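Local atomic coordinates of sulfotransferase (Mycobacterium tuberculosis, PDB entry 2ZQ5), a protein that probably transfers a sulfuryl group from the donor PAPS to an acceptor that remains unidentified. Residues Lys91-Thr102 with Tyr246-Arg256; Asp308-Asp316 with Thr327-Phe335. All coordinates share one frame; numbering follows the deposited sequence.

How the interactions relate
Both contacts belong to one five-stranded parallel sheet, in the order 117-119, 227-231, 94-97, 250-255, 312-316. Interaction 1 pairs strand 94-97 with strand 250-255; interaction 2 packs an outermost strand, 312-316, against helix 324-334. Along the chain they come in series, and their centres lie about 10 Å apart. Strand 250-255 is the neighbour of 312-316, so the two contacts adjoin: His255 NE2 is hydrogen-bonded to Asp314 OD1, and Arg92 NH2 to Phe335 O. Helix 104-111 touches Ile94 and Val96 in the first and Ile331 in the second. The contacts thus join the sheet's centre, beside the presumed donor-binding loop, to its covered edge.

Interaction 1 of 2, residues Lys91-Thr102 with Tyr246-Arg256; sequences KRPIFVTGLVRT and YPDALVVQTHR
Phe95 and Val251 sit side by side on two neighbouring parallel strands, 94-97 and 250-255, of the P-loop-like sulfotransferase sheet; the strand axes differ by only 19° in direction. Backbone bonding supplies the evidence for the register. Pro93 O accepts from Leu250 N, Phe95 N donates to Leu250 O at 2.8 Å, Phe95 O accepts from Val252 N, Thr97 N donates to Val252 O, and Thr97 O accepts from Thr254 N.

Apolar contacts line both faces. Ile94 CG1 lies 4.1 Å from Leu250 CD1 on the face that helix 104-111 covers. A bend at chi3 (77°) folds the Arg92 guanidinium back over Leu250, whose CD1 lies over one face; its NH2 bonds to Phe335 O. On the other side of the sheet, Phe95 CZ stands over a face of the Tyr246 ring, 3.4 Å from Tyr246 CE2; the two rings meet obliquely, their planes 51° apart. Tyr246 OH bonds to His212.

Polar side chains add bonds beyond the paired strands. Asp248 OD2 receives Arg92 N at 2.9 Å, the donor lying well above the carboxylate plane. The extended Arg256 side chain brings NH1 to Arg101 O at 2.9 Å, with the oxygen close to the guanidinium plane. Arg101 belongs to the loop after strand 94-97, which in relatives cradles the 5'-phosphosulfate of PAPS, probably here too. In the same loop, Thr102 OG1 is 2.6 Å from Thr254 OG1 and donates across the type II turn to Leu99 O, also 2.6 Å away.

Interaction 2 of 2, residues Asp308-Asp316 with Thr327-Phe335; sequences DSAQFYDVD and TVADIYRHF
Asp330 has its carboxylate held from two sides of the contact: Tyr313 OH of the strand donates to Asp330 OD2 at 2.5 Å, a very short distance whose exact value deserves caution, while Arg333 of its own helix forms a salt bridge to Asp330 OD1, with NE at 2.8 Å and NH2 at 3.1 Å, both from one face of the carboxylate. The Tyr313 ring and the carboxylate plane stand 69° apart, and OD2 lies near the plane of the ring. The neighbouring arginine would be expected to help keep Asp330 ionised.

Tyr313 reaches the helix because its CG is trans to its own backbone N (chi1 -170°). Ile331 CG1 then sits over one ring face, 3.9 Å from the centroid, as a CH-pi contact. The ring's edge points to the face of His334 in an offset edge-to-face pair, with Tyr313 CD1 3.5 Å from His334 CG.

This is a beta-alpha unit at the edge of the sulfotransferase sheet: strand 312-316 leads through the short helix 317-322 into helix 324-334, which runs back nearly antiparallel to it (164° between the strand and helix segments). The helix lies on the sheet face that also carries helix 104-111, with Ile331 on Leu107. Farther along, Val315 CG1 meets Thr327 CG2 at 3.8 Å.

Toward the helix C-terminus, Phe335 sets its ring edge against the backbone of Ala310-Phe312. His334 NE2 makes a weak, bent bond to Phe312 O, and a water joins Ala310 O to His334 O, 2.7 Å from the latter.

Interaction 1 of 2, residues Lys91-Thr102 with Tyr246-Arg256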
loop_
_atom_site.group_PDB
_atom_site.type_symbol
_atom_site.label_atom_id
_atom_site.label_comp_id
_atom_site.label_asym_id
_atom_site.label_seq_id
_atom_site.Cartn_x
_atom_site.Cartn_y
_atom_site.Cartn_z
ATOM N N LYS A 91 -6.728 13.212 -13.798
ATOM C CA LYS A 91 -8.012 13.832 -13.493
ATOM C C LYS A 91 -8.952 13.004 -12.629
ATOM O O LYS A 91 -9.256 11.852 -12.938
ATOM C CB LYS A 91 -8.733 14.219 -14.792
ATOM C CG LYS A 91 -7.994 15.260 -15.623
ATOM C CD LYS A 91 -7.788 16.545 -14.831
ATOM C CE LYS A 91 -7.020 17.583 -15.635
ATOM N NZ LYS A 91 -6.798 18.832 -14.850
ATOM N N ARG A 92 -9.413 13.628 -11.548
ATOM C CA ARG A 92 -10.340 13.019 -10.600
ATOM C C ARG A 92 -10.090 11.538 -10.321
ATOM O O ARG A 92 -10.949 10.686 -10.574
ATOM C CB ARG A 92 -11.784 13.227 -11.077
ATOM C CG ARG A 92 -12.165 14.696 -11.269
ATOM C CD ARG A 92 -13.642 14.834 -11.616
ATOM N NE ARG A 92 -14.506 14.678 -10.447
ATOM C CZ ARG A 92 -15.764 14.255 -10.502
ATOM N NH1 ARG A 92 -16.305 13.935 -11.669
ATOM N NH2 ARG A 92 -16.487 14.160 -9.395
ATOM N N PRO A 93 -8.898 11.211 -9.802
ATOM C CA PRO A 93 -8.560 9.820 -9.488
ATOM C C PRO A 93 -9.371 9.349 -8.287
ATOM O O PRO A 93 -9.787 10.162 -7.457
ATOM C CB PRO A 93 -7.067 9.893 -9.174
ATOM C CG PRO A 93 -6.927 11.276 -8.567
ATOM C CD PRO A 93 -7.762 12.107 -9.521
ATOM N N ILE A 94 -9.602 8.043 -8.204
ATOM C CA ILE A 94 -10.335 7.466 -7.083
ATOM C C ILE A 94 -9.348 6.788 -6.141
ATOM O O ILE A 94 -8.501 6.000 -6.573
ATOM C CB ILE A 94 -11.364 6.415 -7.550
ATOM C CG1 ILE A 94 -12.456 7.092 -8.380
ATOM C CG2 ILE A 94 -11.970 5.704 -6.343
ATOM C CD1 ILE A 94 -13.470 6.128 -8.963
ATOM N N PHE A 95 -9.457 7.116 -4.857
ATOM C CA PHE A 95 -8.607 6.538 -3.824
ATOM C C PHE A 95 -9.457 5.760 -2.833
ATOM O O PHE A 95 -10.384 6.309 -2.234
ATOM C CB PHE A 95 -7.858 7.639 -3.072
ATOM C CG PHE A 95 -6.692 8.209 -3.826
ATOM C CD1 PHE A 95 -5.405 7.742 -3.589
ATOM C CD2 PHE A 95 -6.877 9.216 -4.769
ATOM C CE1 PHE A 95 -4.313 8.269 -4.283
ATOM C CE2 PHE A 95 -5.790 9.749 -5.468
ATOM C CZ PHE A 95 -4.510 9.274 -5.223
ATOM N N VAL A 96 -9.150 4.478 -2.676
ATOM C CA VAL A 96 -9.861 3.634 -1.730
ATOM C C VAL A 96 -8.958 3.443 -0.519
ATOM O O VAL A 96 -7.752 3.239 -0.658
ATOM C CB VAL A 96 -10.169 2.238 -2.322
ATOM C CG1 VAL A 96 -10.846 1.358 -1.272
ATOM C CG2 VAL A 96 -11.054 2.374 -3.549
ATOM N N THR A 97 -9.530 3.524 0.675
ATOM C CA THR A 97 -8.731 3.319 1.867
ATOM C C THR A 97 -9.597 2.774 2.992
ATOM O O THR A 97 -10.831 2.770 2.902
ATOM C CB THR A 97 -8.002 4.623 2.299
ATOM O OG1 THR A 97 -7.001 4.304 3.270
ATOM C CG2 THR A 97 -8.976 5.631 2.888
ATOM N N GLY A 98 -8.934 2.297 4.037
ATOM C CA GLY A 98 -9.617 1.713 5.173
ATOM C C GLY A 98 -8.727 0.611 5.711
ATOM O O GLY A 98 -7.673 0.333 5.139
ATOM N N LEU A 99 -9.137 -0.014 6.806
ATOM C CA LEU A 99 -8.349 -1.090 7.401
ATOM C C LEU A 99 -8.430 -2.367 6.589
ATOM O O LEU A 99 -9.338 -2.551 5.780
ATOM C CB LEU A 99 -8.840 -1.394 8.818
ATOM C CG LEU A 99 -8.311 -0.553 9.979
ATOM C CD1 LEU A 99 -8.468 0.928 9.696
ATOM C CD2 LEU A 99 -9.062 -0.946 11.248
ATOM N N VAL A 100 -7.467 -3.254 6.804
ATOM C CA VAL A 100 -7.496 -4.531 6.118
ATOM C C VAL A 100 -8.712 -5.231 6.727
ATOM O O VAL A 100 -9.086 -4.945 7.869
ATOM C CB VAL A 100 -6.212 -5.349 6.390
ATOM C CG1 VAL A 100 -6.076 -5.632 7.872
ATOM C CG2 VAL A 100 -6.243 -6.647 5.598
ATOM N N ARG A 101 -9.337 -6.117 5.959
ATOM C CA ARG A 101 -10.518 -6.860 6.400
ATOM C C ARG A 101 -11.800 -6.023 6.411
ATOM O O ARG A 101 -12.771 -6.387 7.078
ATOM C CB ARG A 101 -10.297 -7.457 7.799
ATOM C CG ARG A 101 -9.057 -8.327 7.942
ATOM C CD ARG A 101 -9.067 -9.513 6.994
ATOM N NE ARG A 101 -7.914 -10.380 7.226
ATOM C CZ ARG A 101 -7.520 -11.347 6.404
ATOM N NH1 ARG A 101 -8.185 -11.578 5.279
ATOM N NH2 ARG A 101 -6.461 -12.085 6.707
ATOM N N THR A 102 -11.814 -4.907 5.682
ATOM C CA THR A 102 -13.011 -4.065 5.623
ATOM C C THR A 102 -13.575 -3.950 4.208
ATOM O O THR A 102 -14.506 -3.180 3.965
ATOM C CB THR A 102 -12.755 -2.633 6.156
ATOM O OG1 THR A 102 -11.803 -1.962 5.317
ATOM C CG2 THR A 102 -12.232 -2.681 7.579
ATOM N N TYR A 246 -3.487 15.728 -5.277
ATOM C CA TYR A 246 -4.625 15.426 -6.142
ATOM C C TYR A 246 -5.829 16.194 -5.593
ATOM O O TYR A 246 -6.715 15.612 -4.966
ATOM C CB TYR A 246 -4.919 13.925 -6.097
ATOM C CG TYR A 246 -3.740 13.028 -6.415
ATOM C CD1 TYR A 246 -3.370 12.769 -7.733
ATOM C CD2 TYR A 246 -3.018 12.404 -5.395
ATOM C CE1 TYR A 246 -2.318 11.903 -8.033
ATOM C CE2 TYR A 246 -1.961 11.536 -5.685
ATOM C CZ TYR A 246 -1.619 11.287 -7.005
ATOM O OH TYR A 246 -0.600 10.408 -7.308
ATOM N N PRO A 247 -5.882 17.513 -5.831
ATOM C CA PRO A 247 -6.973 18.369 -5.350
ATOM C C PRO A 247 -8.397 17.924 -5.676
ATOM O O PRO A 247 -9.324 18.188 -4.906
ATOM C CB PRO A 247 -6.641 19.727 -5.970
ATOM C CG PRO A 247 -5.147 19.695 -6.076
ATOM C CD PRO A 247 -4.890 18.301 -6.585
ATOM N N ASP A 248 -8.562 17.256 -6.812
ATOM C CA ASP A 248 -9.871 16.790 -7.261
ATOM C C ASP A 248 -10.119 15.307 -6.990
ATOM O O ASP A 248 -10.995 14.700 -7.606
ATOM C CB ASP A 248 -10.012 17.054 -8.761
ATOM C CG ASP A 248 -8.950 16.332 -9.581
ATOM O OD1 ASP A 248 -8.037 15.724 -8.977
ATOM O OD2 ASP A 248 -9.022 16.378 -10.829
ATOM N N ALA A 249 -9.363 14.727 -6.065
ATOM C CA ALA A 249 -9.508 13.310 -5.752
ATOM C C ALA A 249 -10.881 12.908 -5.228
ATOM O O ALA A 249 -11.574 13.693 -4.575
ATOM C CB ALA A 249 -8.439 12.885 -4.748
ATOM N N LEU A 250 -11.260 11.671 -5.533
ATOM C CA LEU A 250 -12.519 11.090 -5.081
ATOM C C LEU A 250 -12.070 10.006 -4.111
ATOM O O LEU A 250 -11.433 9.030 -4.508
ATOM C CB LEU A 250 -13.279 10.487 -6.264
ATOM C CG LEU A 250 -13.541 11.465 -7.413
ATOM C CD1 LEU A 250 -14.243 10.740 -8.548
ATOM C CD2 LEU A 250 -14.384 12.634 -6.915
ATOM N N VAL A 251 -12.395 10.183 -2.836
ATOM C CA VAL A 251 -11.963 9.251 -1.803
ATOM C C VAL A 251 -13.094 8.402 -1.237
ATOM O O VAL A 251 -14.127 8.926 -0.822
ATOM C CB VAL A 251 -11.295 10.025 -0.651
ATOM C CG1 VAL A 251 -10.721 9.058 0.367
ATOM C CG2 VAL A 251 -10.204 10.933 -1.201
ATOM N N VAL A 252 -12.878 7.088 -1.220
ATOM C CA VAL A 252 -13.853 6.138 -0.696
ATOM C C VAL A 252 -13.248 5.408 0.497
ATOM O O VAL A 252 -12.192 4.788 0.379
ATOM C CB VAL A 252 -14.243 5.073 -1.751
ATOM C CG1 VAL A 252 -15.275 4.118 -1.169
ATOM C CG2 VAL A 252 -14.782 5.748 -2.998
ATOM N N GLN A 253 -13.921 5.487 1.640
ATOM C CA GLN A 253 -13.452 4.819 2.848
ATOM C C GLN A 253 -14.388 3.681 3.229
ATOM O O GLN A 253 -15.607 3.858 3.283
ATOM C CB GLN A 253 -13.365 5.804 4.015
ATOM C CG GLN A 253 -12.930 5.147 5.322
ATOM C CD GLN A 253 -12.886 6.117 6.479
ATOM O OE1 GLN A 253 -13.688 7.045 6.554
ATOM N NE2 GLN A 253 -11.955 5.897 7.402
ATOM N N THR A 254 -13.812 2.514 3.490
ATOM C CA THR A 254 -14.602 1.359 3.892
ATOM C C THR A 254 -14.706 1.356 5.411
ATOM O O THR A 254 -13.820 1.856 6.107
ATOM C CB THR A 254 -13.958 0.046 3.418
ATOM O OG1 THR A 254 -12.596 -0.006 3.859
ATOM C CG2 THR A 254 -14.011 -0.054 1.904
ATOM N N HIS A 255 -15.792 0.790 5.923
ATOM C CA HIS A 255 -16.024 0.746 7.359
ATOM C C HIS A 255 -16.512 -0.612 7.832
ATOM O O HIS A 255 -17.271 -1.291 7.141
ATOM C CB HIS A 255 -17.072 1.788 7.753
ATOM C CG HIS A 255 -16.650 3.200 7.503
ATOM N ND1 HIS A 255 -15.860 3.906 8.383
ATOM C CD2 HIS A 255 -16.903 4.035 6.468
ATOM C CE1 HIS A 255 -15.646 5.118 7.903
ATOM N NE2 HIS A 255 -16.267 5.222 6.742
ATOM N N ARG A 256 -16.071 -0.992 9.025
ATOM C CA ARG A 256 -16.476 -2.241 9.652
ATOM C C ARG A 256 -16.076 -2.109 11.115
ATOM O O ARG A 256 -14.958 -1.700 11.414
ATOM C CB ARG A 256 -15.759 -3.429 9.010
ATOM C CG ARG A 256 -16.352 -4.771 9.400
ATOM C CD ARG A 256 -15.612 -5.901 8.729
ATOM N NE ARG A 256 -16.250 -7.188 8.980
ATOM C CZ ARG A 256 -15.800 -8.348 8.513
ATOM N NH1 ARG A 256 -14.703 -8.389 7.769
ATOM N NH2 ARG A 256 -16.456 -9.471 8.779
HETATM O O HOH W 1 -6.714 17.158 -12.015
HETATM O O HOH W 2 -13.563 15.897 -7.920
HETATM O O HOH W 3 -11.671 1.069 7.837
#

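Interaction 2 of 2, residues Asp308-Asp316 with Thr327-Phe335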
loop_
_atom_site.group_PDB
_atom_site.type_symbol
_atom_site.label_atom_id
_atom_site.label_comp_id
_atom_site.label_asym_id
_atom_site.label_seq_id
_atom_site.Cartn_x
_atom_site.Cartn_y
_atom_site.Cartn_z
ATOM N N ASP A 308 -14.171 19.300 0.802
ATOM C CA ASP A 308 -15.526 19.216 0.269
ATOM C C ASP A 308 -16.040 17.786 0.406
ATOM O O ASP A 308 -15.465 16.862 -0.170
ATOM C CB ASP A 308 -15.511 19.614 -1.207
ATOM C CG ASP A 308 -16.897 19.737 -1.799
ATOM O OD1 ASP A 308 -17.870 19.242 -1.190
ATOM O OD2 ASP A 308 -17.000 20.327 -2.893
ATOM N N SER A 309 -17.124 17.607 1.156
ATOM C CA SER A 309 -17.694 16.281 1.361
ATOM C C SER A 309 -18.153 15.616 0.062
ATOM O O SER A 309 -18.329 14.403 0.010
ATOM C CB SER A 309 -18.859 16.351 2.355
ATOM O OG SER A 309 -19.842 17.280 1.937
ATOM N N ALA A 310 -18.338 16.410 -0.988
ATOM C CA ALA A 310 -18.757 15.869 -2.277
ATOM C C ALA A 310 -17.686 14.929 -2.834
ATOM O O ALA A 310 -17.961 14.097 -3.699
ATOM C CB ALA A 310 -19.014 17.006 -3.261
ATOM N N GLN A 311 -16.464 15.064 -2.331
ATOM C CA GLN A 311 -15.356 14.234 -2.796
ATOM C C GLN A 311 -15.103 13.002 -1.936
ATOM O O GLN A 311 -14.095 12.321 -2.114
ATOM C CB GLN A 311 -14.077 15.068 -2.870
ATOM C CG GLN A 311 -14.110 16.136 -3.955
ATOM C CD GLN A 311 -12.869 17.008 -3.971
ATOM O OE1 GLN A 311 -11.757 16.536 -4.236
ATOM N NE2 GLN A 311 -13.047 18.289 -3.683
ATOM N N PHE A 312 -16.018 12.709 -1.019
ATOM C CA PHE A 312 -15.862 11.559 -0.129
ATOM C C PHE A 312 -17.092 10.670 -0.109
ATOM O O PHE A 312 -18.220 11.145 -0.263
ATOM C CB PHE A 312 -15.571 12.035 1.298
ATOM C CG PHE A 312 -14.247 12.715 1.448
ATOM C CD1 PHE A 312 -13.133 12.012 1.900
ATOM C CD2 PHE A 312 -14.101 14.052 1.099
ATOM C CE1 PHE A 312 -11.892 12.634 1.998
ATOM C CE2 PHE A 312 -12.866 14.682 1.193
ATOM C CZ PHE A 312 -11.756 13.972 1.642
ATOM N N TYR A 313 -16.865 9.376 0.088
ATOM C CA TYR A 313 -17.948 8.403 0.153
ATOM C C TYR A 313 -17.579 7.338 1.175
ATOM O O TYR A 313 -16.444 6.859 1.195
ATOM C CB TYR A 313 -18.163 7.739 -1.212
ATOM C CG TYR A 313 -19.415 6.889 -1.292
ATOM C CD1 TYR A 313 -20.609 7.416 -1.779
ATOM C CD2 TYR A 313 -19.411 5.565 -0.858
ATOM C CE1 TYR A 313 -21.768 6.644 -1.832
ATOM C CE2 TYR A 313 -20.564 4.784 -0.903
ATOM C CZ TYR A 313 -21.736 5.330 -1.392
ATOM O OH TYR A 313 -22.874 4.556 -1.440
ATOM N N ASP A 314 -18.534 6.980 2.028
ATOM C CA ASP A 314 -18.319 5.958 3.047
ATOM C C ASP A 314 -19.069 4.693 2.672
ATOM O O ASP A 314 -20.270 4.734 2.394
ATOM C CB ASP A 314 -18.811 6.448 4.408
ATOM C CG ASP A 314 -18.019 7.626 4.921
ATOM O OD1 ASP A 314 -16.822 7.448 5.238
ATOM O OD2 ASP A 314 -18.589 8.733 5.001
ATOM N N VAL A 315 -18.359 3.571 2.666
ATOM C CA VAL A 315 -18.953 2.286 2.330
ATOM C C VAL A 315 -18.931 1.362 3.538
ATOM O O VAL A 315 -17.896 1.200 4.181
ATOM C CB VAL A 315 -18.180 1.585 1.189
ATOM C CG1 VAL A 315 -18.741 0.188 0.961
ATOM C CG2 VAL A 315 -18.266 2.405 -0.082
ATOM N N ASP A 316 -20.073 0.761 3.852
ATOM C CA ASP A 316 -20.147 -0.167 4.973
ATOM C C ASP A 316 -19.907 -1.573 4.447
ATOM O O ASP A 316 -20.474 -1.967 3.427
ATOM C CB ASP A 316 -21.515 -0.092 5.654
ATOM C CG ASP A 316 -21.691 1.173 6.466
ATOM O OD1 ASP A 316 -20.862 1.423 7.368
ATOM O OD2 ASP A 316 -22.660 1.917 6.206
ATOM N N THR A 327 -23.532 -1.187 -4.711
ATOM C CA THR A 327 -22.690 -0.272 -3.952
ATOM C C THR A 327 -21.842 0.556 -4.912
ATOM O O THR A 327 -21.747 1.774 -4.774
ATOM C CB THR A 327 -21.760 -1.041 -2.998
ATOM O OG1 THR A 327 -22.549 -1.797 -2.073
ATOM C CG2 THR A 327 -20.870 -0.076 -2.226
ATOM N N VAL A 328 -21.233 -0.115 -5.884
ATOM C CA VAL A 328 -20.404 0.562 -6.875
ATOM C C VAL A 328 -21.247 1.551 -7.674
ATOM O O VAL A 328 -20.799 2.654 -7.983
ATOM C CB VAL A 328 -19.763 -0.446 -7.850
ATOM C CG1 VAL A 328 -19.042 0.295 -8.972
ATOM C CG2 VAL A 328 -18.791 -1.340 -7.100
ATOM N N ALA A 329 -22.470 1.151 -8.005
ATOM C CA ALA A 329 -23.362 2.017 -8.763
ATOM C C ALA A 329 -23.645 3.293 -7.981
ATOM O O ALA A 329 -23.737 4.373 -8.560
ATOM C CB ALA A 329 -24.668 1.291 -9.070
ATOM N N ASP A 330 -23.773 3.170 -6.662
ATOM C CA ASP A 330 -24.048 4.334 -5.831
ATOM C C ASP A 330 -22.811 5.220 -5.706
ATOM O O ASP A 330 -22.924 6.436 -5.578
ATOM C CB ASP A 330 -24.533 3.906 -4.444
ATOM C CG ASP A 330 -25.284 5.013 -3.729
ATOM O OD1 ASP A 330 -26.306 5.480 -4.274
ATOM O OD2 ASP A 330 -24.858 5.422 -2.629
ATOM N N ILE A 331 -21.632 4.607 -5.738
ATOM C CA ILE A 331 -20.387 5.363 -5.660
ATOM C C ILE A 331 -20.270 6.221 -6.918
ATOM O O ILE A 331 -19.948 7.407 -6.845
ATOM C CB ILE A 331 -19.169 4.420 -5.550
ATOM C CG1 ILE A 331 -19.158 3.760 -4.168
ATOM C CG2 ILE A 331 -17.873 5.196 -5.783
ATOM C CD1 ILE A 331 -18.105 2.688 -4.004
ATOM N N TYR A 332 -20.537 5.617 -8.073
ATOM C CA TYR A 332 -20.482 6.350 -9.334
ATOM C C TYR A 332 -21.508 7.482 -9.322
ATOM O O TYR A 332 -21.214 8.604 -9.731
ATOM C CB TYR A 332 -20.768 5.421 -10.516
ATOM C CG TYR A 332 -19.558 4.683 -11.051
ATOM C CD1 TYR A 332 -18.854 3.778 -10.256
ATOM C CD2 TYR A 332 -19.131 4.874 -12.365
ATOM C CE1 TYR A 332 -17.759 3.077 -10.761
ATOM C CE2 TYR A 332 -18.040 4.181 -12.878
ATOM C CZ TYR A 332 -17.359 3.283 -12.073
ATOM O OH TYR A 332 -16.294 2.576 -12.582
ATOM N N ARG A 333 -22.712 7.179 -8.844
ATOM C CA ARG A 333 -23.776 8.173 -8.774
ATOM C C ARG A 333 -23.344 9.354 -7.914
ATOM O O ARG A 333 -23.465 10.509 -8.317
ATOM C CB ARG A 333 -25.044 7.555 -8.178
ATOM C CG ARG A 333 -26.201 8.539 -8.033
ATOM C CD ARG A 333 -27.272 8.005 -7.089
ATOM N NE ARG A 333 -26.744 7.788 -5.743
ATOM C CZ ARG A 333 -26.274 8.752 -4.956
ATOM N NH1 ARG A 333 -26.264 10.011 -5.374
ATOM N NH2 ARG A 333 -25.801 8.456 -3.753
ATOM N N HIS A 334 -22.837 9.049 -6.722
ATOM C CA HIS A 334 -22.388 10.073 -5.788
ATOM C C HIS A 334 -21.357 11.017 -6.406
ATOM O O HIS A 334 -21.442 12.234 -6.241
ATOM C CB HIS A 334 -21.789 9.416 -4.543
ATOM C CG HIS A 334 -21.350 10.393 -3.497
ATOM N ND1 HIS A 334 -22.240 11.151 -2.766
ATOM C CD2 HIS A 334 -20.116 10.741 -3.064
ATOM C CE1 HIS A 334 -21.572 11.922 -1.928
ATOM N NE2 HIS A 334 -20.281 11.693 -2.088
ATOM N N PHE A 335 -20.384 10.454 -7.117
ATOM C CA PHE A 335 -19.336 11.258 -7.733
ATOM C C PHE A 335 -19.696 11.793 -9.117
ATOM O O PHE A 335 -18.873 12.433 -9.773
ATOM C CB PHE A 335 -18.034 10.451 -7.815
ATOM C CG PHE A 335 -17.433 10.116 -6.473
ATOM C CD1 PHE A 335 -17.303 11.089 -5.485
ATOM C CD2 PHE A 335 -16.954 8.839 -6.217
ATOM C CE1 PHE A 335 -16.696 10.788 -4.261
ATOM C CE2 PHE A 335 -16.344 8.526 -4.995
ATOM C CZ PHE A 335 -16.216 9.504 -4.019
HETATM O O HOH W 4 -20.787 13.932 -4.261
#